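Local coordinates for hypothetical protein TM1010 (Thermotoga maritima, PDB 2F4P), which is of unknown function but carries a cupin domain, an antiparallel beta-barrel fold, at residues 45-49 with 120-125; 61-67 with 101-107; 106-111 with 140-144. All coordinates share one frame; numbering follows the deposited sequence.

Contact 1 (45-49 with 120-125); sequences VFNTQ and ISTQVH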
loop_
_atom_site.group_PDB
_atom_site.type_symbol
_atom_site.label_atom_id
_atom_site.label_comp_id
_atom_site.label_asym_id
_atom_site.label_seq_id
_atom_site.Cartn_x
_atom_site.Cartn_y
_atom_site.Cartn_z
ATOM N N VAL A 45 -6.220 4.478 14.487
ATOM C CA VAL A 45 -7.154 5.194 13.602
ATOM C C VAL A 45 -7.563 4.328 12.371
ATOM O O VAL A 45 -8.656 4.476 11.815
ATOM C CB VAL A 45 -6.491 6.544 13.147
ATOM C CG1 VAL A 45 -7.250 7.202 12.011
ATOM C CG2 VAL A 45 -6.390 7.517 14.341
ATOM N N PHE A 46 -6.700 3.398 11.982
ATOM C CA PHE A 46 -6.843 2.702 10.704
ATOM C C PHE A 46 -7.070 1.191 10.824
ATOM O O PHE A 46 -7.555 0.569 9.873
ATOM C CB PHE A 46 -5.614 2.997 9.807
ATOM C CG PHE A 46 -5.469 4.453 9.447
ATOM C CD1 PHE A 46 -6.188 5.009 8.414
ATOM C CD2 PHE A 46 -4.630 5.273 10.179
ATOM C CE1 PHE A 46 -6.098 6.387 8.126
ATOM C CE2 PHE A 46 -4.516 6.620 9.882
ATOM C CZ PHE A 46 -5.267 7.178 8.844
ATOM N N ASN A 47 -6.746 0.604 11.974
ATOM C CA ASN A 47 -6.784 -0.872 12.158
ATOM C C ASN A 47 -5.959 -1.620 11.104
ATOM O O ASN A 47 -6.249 -2.768 10.725
ATOM C CB ASN A 47 -8.235 -1.380 12.205
ATOM C CG ASN A 47 -8.351 -2.748 12.816
ATOM O OD1 ASN A 47 -7.511 -3.156 13.635
ATOM N ND2 ASN A 47 -9.391 -3.483 12.420
ATOM N N THR A 48 -4.897 -0.956 10.658
ATOM C CA THR A 48 -4.085 -1.393 9.529
ATOM C C THR A 48 -2.659 -0.883 9.740
ATOM O O THR A 48 -2.469 0.253 10.155
ATOM C CB THR A 48 -4.623 -0.741 8.232
ATOM O OG1 THR A 48 -6.024 -0.969 8.121
ATOM C CG2 THR A 48 -3.934 -1.254 6.990
ATOM N N GLN A 49 -1.655 -1.711 9.469
ATOM C CA GLN A 49 -0.296 -1.226 9.419
ATOM C C GLN A 49 0.236 -1.407 8.019
ATOM O O GLN A 49 -0.223 -2.279 7.291
ATOM C CB GLN A 49 0.551 -1.957 10.428
ATOM C CG GLN A 49 0.255 -1.532 11.820
ATOM C CD GLN A 49 1.111 -2.251 12.814
ATOM O OE1 GLN A 49 1.359 -3.454 12.684
ATOM N NE2 GLN A 49 1.579 -1.523 13.821
ATOM N N ILE A 120 0.767 -4.706 3.746
ATOM C CA ILE A 120 -0.350 -4.145 4.487
ATOM C C ILE A 120 -0.845 -5.233 5.439
ATOM O O ILE A 120 -1.287 -6.293 4.977
ATOM C CB ILE A 120 -1.483 -3.723 3.552
ATOM C CG1 ILE A 120 -0.956 -2.798 2.463
ATOM C CG2 ILE A 120 -2.591 -3.036 4.324
ATOM C CD1 ILE A 120 -1.913 -2.521 1.346
ATOM N N SER A 121 -0.707 -5.007 6.741
ATOM C CA SER A 121 -1.312 -5.891 7.741
ATOM C C SER A 121 -2.734 -5.364 8.014
ATOM O O SER A 121 -2.908 -4.290 8.579
ATOM C CB SER A 121 -0.504 -5.913 9.032
ATOM O OG SER A 121 0.798 -6.376 8.814
ATOM N N THR A 122 -3.728 -6.146 7.623
ATOM C CA THR A 122 -5.119 -5.780 7.736
ATOM C C THR A 122 -5.685 -6.291 9.052
ATOM O O THR A 122 -5.186 -7.283 9.620
ATOM C CB THR A 122 -5.902 -6.342 6.548
ATOM O OG1 THR A 122 -5.651 -7.759 6.423
ATOM C CG2 THR A 122 -5.439 -5.658 5.272
ATOM N N GLN A 123 -6.722 -5.624 9.527
ATOM C CA GLN A 123 -7.471 -6.044 10.711
ATOM C C GLN A 123 -6.543 -6.361 11.870
ATOM O O GLN A 123 -6.616 -7.427 12.475
ATOM C CB GLN A 123 -8.354 -7.240 10.368
ATOM C CG GLN A 123 -9.359 -6.915 9.277
ATOM C CD GLN A 123 -10.079 -8.136 8.731
ATOM O OE1 GLN A 123 -11.305 -8.189 8.799
ATOM N NE2 GLN A 123 -9.320 -9.110 8.131
ATOM N N VAL A 124 -5.675 -5.399 12.169
ATOM C CA VAL A 124 -4.649 -5.551 13.187
ATOM C C VAL A 124 -5.239 -5.908 14.549
ATOM O O VAL A 124 -4.638 -6.652 15.301
ATOM C CB VAL A 124 -3.740 -4.288 13.246
ATOM C CG1 VAL A 124 -2.804 -4.301 14.478
ATOM C CG2 VAL A 124 -2.931 -4.199 11.967
ATOM N N HIS A 125 -6.437 -5.419 14.841
ATOM C CA HIS A 125 -7.047 -5.656 16.143
ATOM C C HIS A 125 -7.267 -7.166 16.392
ATOM O O HIS A 125 -7.390 -7.589 17.540
ATOM C CB HIS A 125 -8.358 -4.870 16.229
ATOM C CG HIS A 125 -9.069 -4.999 17.538
ATOM N ND1 HIS A 125 -9.936 -6.039 17.817
ATOM C CD2 HIS A 125 -9.082 -4.196 18.627
ATOM C CE1 HIS A 125 -10.425 -5.885 19.036
ATOM N NE2 HIS A 125 -9.932 -4.769 19.545
HETATM O O HOH W 1 -7.315 -3.466 7.774
#
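Asn47 takes hold of the chain at Val124 and His125 with two acceptors at once. Its backbone O receives the N-H of Val124 in a bond of 3.1 Å that is straight at the hydrogen, although the donor stands well above the carbonyl plane. The side-chain OD1 takes the N-H of His125 at 2.8 Å, this time in the plane of the amide and on a lone pair. With CG anti to the backbone N (chi1 -162°), the amide swings across to the start of the 3-10 segment 124-125. Asparagine suits the place: its side-chain carbonyl is short enough to meet an N-H in the first turn, and its backbone adopts the left-handed conformation found here.

Further along, the backbones pair as strands. Gln49 and Ser121 form an antiparallel hydrogen-bonded pair, Gln49 N to Ser121 O at 3.0 Å and Ser121 N to Gln49 O at 2.8 Å. The pair belongs to strands 49-55 and 115-121, neighbours in one sheet of the cupin barrel. Two CA-H...O contacts, from Thr48 CA to Ser121 O and from Ile120 CA to Gln49 O, continue the pairing.

A water bridges the two segments: it donates to Thr48 OG1 and accepts from Gln123 N, and the same threonine hydroxyl donates to Phe46 O at 2.8 Å.

Methyl groups make the apolar contacts. Thr48 CG2 and Ile120 CG2 lie side by side at 3.5 Å, tight for two methyl groups, near the second subunit, whose own Ile120 packs on this one. On the sheet face that carries Gln49 and Ser121, Val124 CG2 meets the Gln49 side chain at about a right angle, while Gln49 NE2 goes to Thr40 O and Ser121 OG bonds with Tyr51 OH.

Contact 2 (61-67 with 101-107); sequences THWHSHP and PNVVHWH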
loop_
_atom_site.group_PDB
_atom_site.type_symbol
_atom_site.label_atom_id
_atom_site.label_comp_id
_atom_site.label_asym_id
_atom_site.label_seq_id
_atom_site.Cartn_x
_atom_site.Cartn_y
_atom_site.Cartn_z
ATOM N N THR A 61 11.258 -14.262 5.111
ATOM C CA THR A 61 10.654 -14.363 6.395
ATOM C C THR A 61 10.748 -15.811 6.872
ATOM O O THR A 61 10.890 -16.762 6.069
ATOM C CB THR A 61 9.135 -13.958 6.352
ATOM O OG1 THR A 61 8.394 -14.951 5.618
ATOM C CG2 THR A 61 8.935 -12.629 5.688
ATOM N N HIS A 62 10.636 -15.980 8.178
ATOM C CA HIS A 62 10.244 -17.278 8.734
ATOM C C HIS A 62 8.813 -17.606 8.303
ATOM O O HIS A 62 8.064 -16.728 7.819
ATOM C CB HIS A 62 10.334 -17.228 10.254
ATOM C CG HIS A 62 11.733 -17.094 10.763
ATOM N ND1 HIS A 62 12.040 -17.107 12.106
ATOM C CD2 HIS A 62 12.910 -16.952 10.108
ATOM C CE1 HIS A 62 13.345 -16.984 12.255
ATOM N NE2 HIS A 62 13.896 -16.878 11.059
ATOM N N TRP A 63 8.403 -18.851 8.519
ATOM C CA TRP A 63 6.970 -19.176 8.437
ATOM C C TRP A 63 6.199 -18.378 9.493
ATOM O O TRP A 63 6.631 -18.279 10.653
ATOM C CB TRP A 63 6.729 -20.661 8.669
ATOM C CG TRP A 63 7.282 -21.590 7.640
ATOM C CD1 TRP A 63 8.456 -22.281 7.714
ATOM C CD2 TRP A 63 6.683 -21.957 6.381
ATOM N NE1 TRP A 63 8.615 -23.057 6.608
ATOM C CE2 TRP A 63 7.556 -22.865 5.759
ATOM C CE3 TRP A 63 5.516 -21.571 5.706
ATOM C CZ2 TRP A 63 7.279 -23.440 4.514
ATOM C CZ3 TRP A 63 5.238 -22.156 4.462
ATOM C CH2 TRP A 63 6.101 -23.082 3.897
ATOM N N HIS A 64 5.034 -17.847 9.109
ATOM C CA HIS A 64 4.208 -17.126 10.029
ATOM C C HIS A 64 2.790 -16.949 9.466
ATOM O O HIS A 64 2.531 -17.232 8.299
ATOM C CB HIS A 64 4.850 -15.771 10.345
ATOM C CG HIS A 64 4.942 -14.835 9.182
ATOM N ND1 HIS A 64 5.700 -15.093 8.054
ATOM C CD2 HIS A 64 4.414 -13.601 9.007
ATOM C CE1 HIS A 64 5.603 -14.065 7.223
ATOM N NE2 HIS A 64 4.832 -13.149 7.780
ATOM N N SER A 65 1.906 -16.435 10.297
ATOM C CA SER A 65 0.557 -16.069 9.891
ATOM C C SER A 65 0.124 -14.790 10.622
ATOM O O SER A 65 0.661 -14.438 11.703
ATOM C CB SER A 65 -0.421 -17.229 10.197
ATOM O OG SER A 65 -0.622 -17.374 11.602
ATOM N N HIS A 66 -0.858 -14.122 10.032
ATOM C CA HIS A 66 -1.487 -12.956 10.621
ATOM C C HIS A 66 -2.965 -13.282 10.827
ATOM O O HIS A 66 -3.651 -13.613 9.866
ATOM C CB HIS A 66 -1.418 -11.777 9.658
ATOM C CG HIS A 66 -0.065 -11.146 9.574
ATOM N ND1 HIS A 66 0.293 -10.072 10.360
ATOM C CD2 HIS A 66 1.019 -11.454 8.833
ATOM C CE1 HIS A 66 1.543 -9.740 10.098
ATOM N NE2 HIS A 66 2.004 -10.557 9.170
ATOM N N PRO A 67 -3.462 -13.114 12.041
ATOM C CA PRO A 67 -4.883 -13.317 12.298
ATOM C C PRO A 67 -5.808 -12.469 11.404
ATOM O O PRO A 67 -6.918 -12.891 11.088
ATOM C CB PRO A 67 -5.050 -12.873 13.748
ATOM C CG PRO A 67 -3.752 -12.965 14.343
ATOM C CD PRO A 67 -2.719 -12.777 13.262
ATOM N N PRO A 101 -6.511 -14.455 6.363
ATOM C CA PRO A 101 -6.360 -14.621 7.806
ATOM C C PRO A 101 -5.894 -16.030 8.189
ATOM O O PRO A 101 -6.447 -17.004 7.688
ATOM C CB PRO A 101 -7.760 -14.336 8.324
ATOM C CG PRO A 101 -8.306 -13.356 7.326
ATOM C CD PRO A 101 -7.814 -13.871 6.020
ATOM N N ASN A 102 -4.843 -16.092 9.015
ATOM C CA ASN A 102 -4.311 -17.304 9.629
ATOM C C ASN A 102 -3.616 -18.271 8.702
ATOM O O ASN A 102 -3.120 -19.309 9.168
ATOM C CB ASN A 102 -5.400 -18.045 10.409
ATOM C CG ASN A 102 -6.105 -17.154 11.369
ATOM O OD1 ASN A 102 -5.474 -16.556 12.259
ATOM N ND2 ASN A 102 -7.401 -17.002 11.177
ATOM N N VAL A 103 -3.493 -17.924 7.418
ATOM C CA VAL A 103 -2.786 -18.798 6.479
ATOM C C VAL A 103 -1.274 -18.730 6.785
ATOM O O VAL A 103 -0.689 -17.642 6.853
ATOM C CB VAL A 103 -3.128 -18.470 5.016
ATOM C CG1 VAL A 103 -2.212 -19.231 4.020
ATOM C CG2 VAL A 103 -4.577 -18.822 4.728
ATOM N N VAL A 104 -0.666 -19.886 6.987
ATOM C CA VAL A 104 0.758 -19.960 7.299
ATOM C C VAL A 104 1.568 -19.872 6.014
ATOM O O VAL A 104 1.280 -20.576 5.051
ATOM C CB VAL A 104 1.091 -21.193 8.154
ATOM C CG1 VAL A 104 2.633 -21.288 8.347
ATOM C CG2 VAL A 104 0.359 -21.108 9.495
ATOM N N HIS A 105 2.538 -18.958 5.964
ATOM C CA HIS A 105 3.225 -18.687 4.686
ATOM C C HIS A 105 4.603 -18.070 4.968
ATOM O O HIS A 105 4.936 -17.722 6.115
ATOM C CB HIS A 105 2.401 -17.699 3.874
ATOM C CG HIS A 105 2.382 -16.345 4.494
ATOM N ND1 HIS A 105 1.542 -16.042 5.547
ATOM C CD2 HIS A 105 3.175 -15.267 4.316
ATOM C CE1 HIS A 105 1.783 -14.807 5.948
ATOM N NE2 HIS A 105 2.773 -14.322 5.225
ATOM N N TRP A 106 5.412 -17.996 3.939
ATOM C CA TRP A 106 6.603 -17.134 3.986
ATOM C C TRP A 106 6.672 -16.385 2.686
ATOM O O TRP A 106 6.043 -16.791 1.692
ATOM C CB TRP A 106 7.878 -17.938 4.218
ATOM C CG TRP A 106 8.221 -18.913 3.124
ATOM C CD1 TRP A 106 7.790 -20.192 3.035
ATOM C CD2 TRP A 106 9.061 -18.688 1.978
ATOM N NE1 TRP A 106 8.318 -20.792 1.920
ATOM C CE2 TRP A 106 9.091 -19.892 1.244
ATOM C CE3 TRP A 106 9.826 -17.600 1.519
ATOM C CZ2 TRP A 106 9.847 -20.044 0.063
ATOM C CZ3 TRP A 106 10.567 -17.740 0.343
ATOM C CH2 TRP A 106 10.578 -18.954 -0.369
ATOM N N HIS A 107 7.421 -15.283 2.692
ATOM C CA HIS A 107 7.775 -14.631 1.435
ATOM C C HIS A 107 9.204 -14.144 1.494
ATOM O O HIS A 107 9.784 -13.989 2.562
ATOM C CB HIS A 107 6.805 -13.473 1.087
ATOM C CG HIS A 107 6.505 -12.531 2.217
ATOM N ND1 HIS A 107 7.032 -11.255 2.275
ATOM C CD2 HIS A 107 5.712 -12.658 3.301
ATOM C CE1 HIS A 107 6.601 -10.652 3.366
ATOM N NE2 HIS A 107 5.811 -11.487 4.018
HETATM O O HOH W 2 -2.710 -16.153 12.709
HETATM O O HOH W 3 -1.685 -15.148 7.460
HETATM O O HOH W 4 -8.903 -14.560 12.006
#
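His64 and His105 form a single antiparallel hydrogen-bonded bridge, N to O in both directions, and further backbone bonds lie at Thr61 N to His107 O and Asn102 N to His66 O. Near the first of these, Thr61 OG1 accepts the N-H of His107 at 3.1 Å, a side chain doing a carbonyl's work.

Trp63 and Trp106 meet edge to face: CD1 of Trp106 points onto the six-membered ring of Trp63, 3.5 Å from CH2, with the planes at 86°. Trp63 NE1 bonds to Glu139 and Trp106 NE1 to Gln82, so neither buried indole N-H lacks a partner.

His64 and His66 form the His-x-His of the first cupin motif and His105 probably matches the histidine of the second; in many cupins these positions line the site inside the barrel. His66 and His107 hydrogen-bond through NE2 to a bound unknown ligand; His64 NE2 approaches it too closely to be read with confidence. The His64 and His105 rings meet obliquely, at 48°. One ND1 bond helps set the rotation of each: His64 ND1 to His62 O at 2.9 Å, His105 ND1 to Val103 O at 3.0 Å, in its ring plane. Thr61 CG2 makes a CH-pi contact over the His107 ring face, 3.8 Å from its centroid.

Around Asn102, one water links OD1 to Ser65 OG and another joins ND2 to Pro67 O.

Contact 3 (106-111 with 140-144); sequences WHGAAP and YRKAT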
loop_
_atom_site.group_PDB
_atom_site.type_symbol
_atom_site.label_atom_id
_atom_site.label_comp_id
_atom_site.label_asym_id
_atom_site.label_seq_id
_atom_site.Cartn_x
_atom_site.Cartn_y
_atom_site.Cartn_z
ATOM N N TRP A 106 5.412 -17.996 3.939
ATOM C CA TRP A 106 6.603 -17.134 3.986
ATOM C C TRP A 106 6.672 -16.385 2.686
ATOM O O TRP A 106 6.043 -16.791 1.692
ATOM C CB TRP A 106 7.878 -17.938 4.218
ATOM C CG TRP A 106 8.221 -18.913 3.124
ATOM C CD1 TRP A 106 7.790 -20.192 3.035
ATOM C CD2 TRP A 106 9.061 -18.688 1.978
ATOM N NE1 TRP A 106 8.318 -20.792 1.920
ATOM C CE2 TRP A 106 9.091 -19.892 1.244
ATOM C CE3 TRP A 106 9.826 -17.600 1.519
ATOM C CZ2 TRP A 106 9.847 -20.044 0.063
ATOM C CZ3 TRP A 106 10.567 -17.740 0.343
ATOM C CH2 TRP A 106 10.578 -18.954 -0.369
ATOM N N HIS A 107 7.421 -15.283 2.692
ATOM C CA HIS A 107 7.775 -14.631 1.435
ATOM C C HIS A 107 9.204 -14.144 1.494
ATOM O O HIS A 107 9.784 -13.989 2.562
ATOM C CB HIS A 107 6.805 -13.473 1.087
ATOM C CG HIS A 107 6.505 -12.531 2.217
ATOM N ND1 HIS A 107 7.032 -11.255 2.275
ATOM C CD2 HIS A 107 5.712 -12.658 3.301
ATOM C CE1 HIS A 107 6.601 -10.652 3.366
ATOM N NE2 HIS A 107 5.811 -11.487 4.018
ATOM N N GLY A 108 9.763 -13.854 0.333
ATOM C CA GLY A 108 11.129 -13.374 0.315
ATOM C C GLY A 108 11.696 -13.269 -1.061
ATOM O O GLY A 108 11.005 -13.438 -2.051
ATOM N N ALA A 109 13.000 -13.015 -1.118
ATOM C CA ALA A 109 13.633 -12.744 -2.384
ATOM C C ALA A 109 13.948 -14.027 -3.101
ATOM O O ALA A 109 14.002 -15.112 -2.506
ATOM C CB ALA A 109 14.892 -11.951 -2.173
ATOM N N ALA A 110 14.198 -13.885 -4.393
ATOM C CA ALA A 110 14.825 -14.931 -5.181
ATOM C C ALA A 110 16.286 -15.155 -4.739
ATOM O O ALA A 110 16.878 -14.307 -4.077
ATOM C CB ALA A 110 14.775 -14.542 -6.670
ATOM N N PRO A 111 16.866 -16.312 -5.083
ATOM C CA PRO A 111 18.261 -16.556 -4.718
ATOM C C PRO A 111 19.251 -15.542 -5.317
ATOM O O PRO A 111 20.351 -15.351 -4.775
ATOM C CB PRO A 111 18.547 -17.958 -5.278
ATOM C CG PRO A 111 17.253 -18.554 -5.623
ATOM C CD PRO A 111 16.236 -17.472 -5.742
ATOM N N TYR A 140 13.732 -23.817 1.022
ATOM C CA TYR A 140 13.966 -22.658 0.134
ATOM C C TYR A 140 14.487 -23.109 -1.228
ATOM O O TYR A 140 13.982 -22.685 -2.270
ATOM C CB TYR A 140 14.902 -21.634 0.788
ATOM C CG TYR A 140 15.146 -20.380 -0.036
ATOM C CD1 TYR A 140 14.173 -19.375 -0.126
ATOM C CD2 TYR A 140 16.347 -20.198 -0.714
ATOM C CE1 TYR A 140 14.384 -18.235 -0.869
ATOM C CE2 TYR A 140 16.578 -19.066 -1.457
ATOM C CZ TYR A 140 15.593 -18.086 -1.542
ATOM O OH TYR A 140 15.838 -16.970 -2.285
ATOM N N ARG A 141 15.481 -23.983 -1.220
ATOM C CA ARG A 141 16.038 -24.509 -2.458
ATOM C C ARG A 141 14.925 -25.164 -3.284
ATOM O O ARG A 141 14.769 -24.861 -4.468
ATOM C CB ARG A 141 17.143 -25.512 -2.142
ATOM C CG ARG A 141 17.884 -26.083 -3.355
ATOM C CD ARG A 141 18.916 -27.112 -2.913
ATOM N NE ARG A 141 18.420 -27.955 -1.825
ATOM C CZ ARG A 141 17.545 -28.955 -1.959
ATOM N NH1 ARG A 141 17.035 -29.269 -3.153
ATOM N NH2 ARG A 141 17.172 -29.645 -0.883
ATOM N N LYS A 142 14.127 -26.026 -2.656
ATOM C CA LYS A 142 13.077 -26.734 -3.400
ATOM C C LYS A 142 12.041 -25.769 -3.948
ATOM O O LYS A 142 11.547 -25.949 -5.054
ATOM C CB LYS A 142 12.389 -27.802 -2.556
ATOM C CG LYS A 142 13.193 -29.048 -2.346
ATOM C CD LYS A 142 12.405 -30.057 -1.524
ATOM N N ALA A 143 11.725 -24.740 -3.170
ATOM C CA ALA A 143 10.821 -23.698 -3.601
ATOM C C ALA A 143 11.345 -22.860 -4.754
ATOM O O ALA A 143 10.562 -22.454 -5.610
ATOM C CB ALA A 143 10.438 -22.792 -2.412
ATOM N N THR A 144 12.652 -22.623 -4.794
ATOM C CA THR A 144 13.219 -21.598 -5.679
ATOM C C THR A 144 14.174 -22.081 -6.764
ATOM O O THR A 144 14.290 -21.438 -7.804
ATOM C CB THR A 144 13.985 -20.535 -4.858
ATOM O OG1 THR A 144 15.114 -21.135 -4.209
ATOM C CG2 THR A 144 13.082 -19.914 -3.834
#
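Tyr140 leaves the helix with CG anti to its own backbone nitrogen (chi1 -177°), which carries the phenol out from helix 137-144 to the end of strand 105-109. Trp106 has CG between the backbone N and the carbonyl carbon (chi1 63°), which brings the rim of its six-membered ring to the helix.

The phenol OH donates to Ala109 O at 2.6 Å, a short bond whose donor lies above the carbonyl plane. That carbonyl oxygen is also near the plane of the tyrosine ring, at its edge. A tyrosine suits the position because it is long enough to span from helix to strand and still ends in a donor. Beside the bond, Pro111 CD comes within 3.5 Å of the same hydroxyl oxygen.

Between the two aromatic side chains the contact is apolar. Trp106 CH2 lies 3.6 Å from Tyr140 CD1, the rings set obliquely with their planes at 53° and the side chains crossing at about a right angle. Ala143 CB reaches the indole in its plane, 3.7 Å from CZ2; a residue this small lets the helix come close to the rim of so large a ring.

Thr144 works on the helix side. Its OG1 donates to Tyr140 O at 2.7 Å, one turn back, while its CG2 lies over one face of the tyrosine ring, toward the rim. Its OG1 and CB also pass along Pro111, with OG1 3.6 Å from Pro111 CG. Arg60, in the neighbouring strand, adds a cation-pi contact to Tyr140.

Between these segments one directed polar bond, Tyr140 OH to Ala109 O, is thus set among apolar contacts: the hydroxyl satisfies a carbonyl at the strand's end, the carbon rims need no polar partner, and the indole N-H has its acceptor in Gln82 OE1.

The contacts run across the cupin barrel from one flank to the other. Contacts 1 and 3 lie on opposite sides of the chain's centre, with centres about 27 Å apart, and contact 2 lies about 16 Å from contact 1 and about 14 Å from contact 3, centre to centre. Along the chain, contact 2 is nested within the loop closed by contact 1; contact 3 begins on the last residues of contact 2, Trp106 and His107 of strand 105-109, and its segments alternate with those of contact 1. Ser121 of contact 1 packs on His66 of contact 2. One strand thus links the histidine-lined interior to the C-terminal helix; contact 1, and Pro101 of contact 2, border the second subunit.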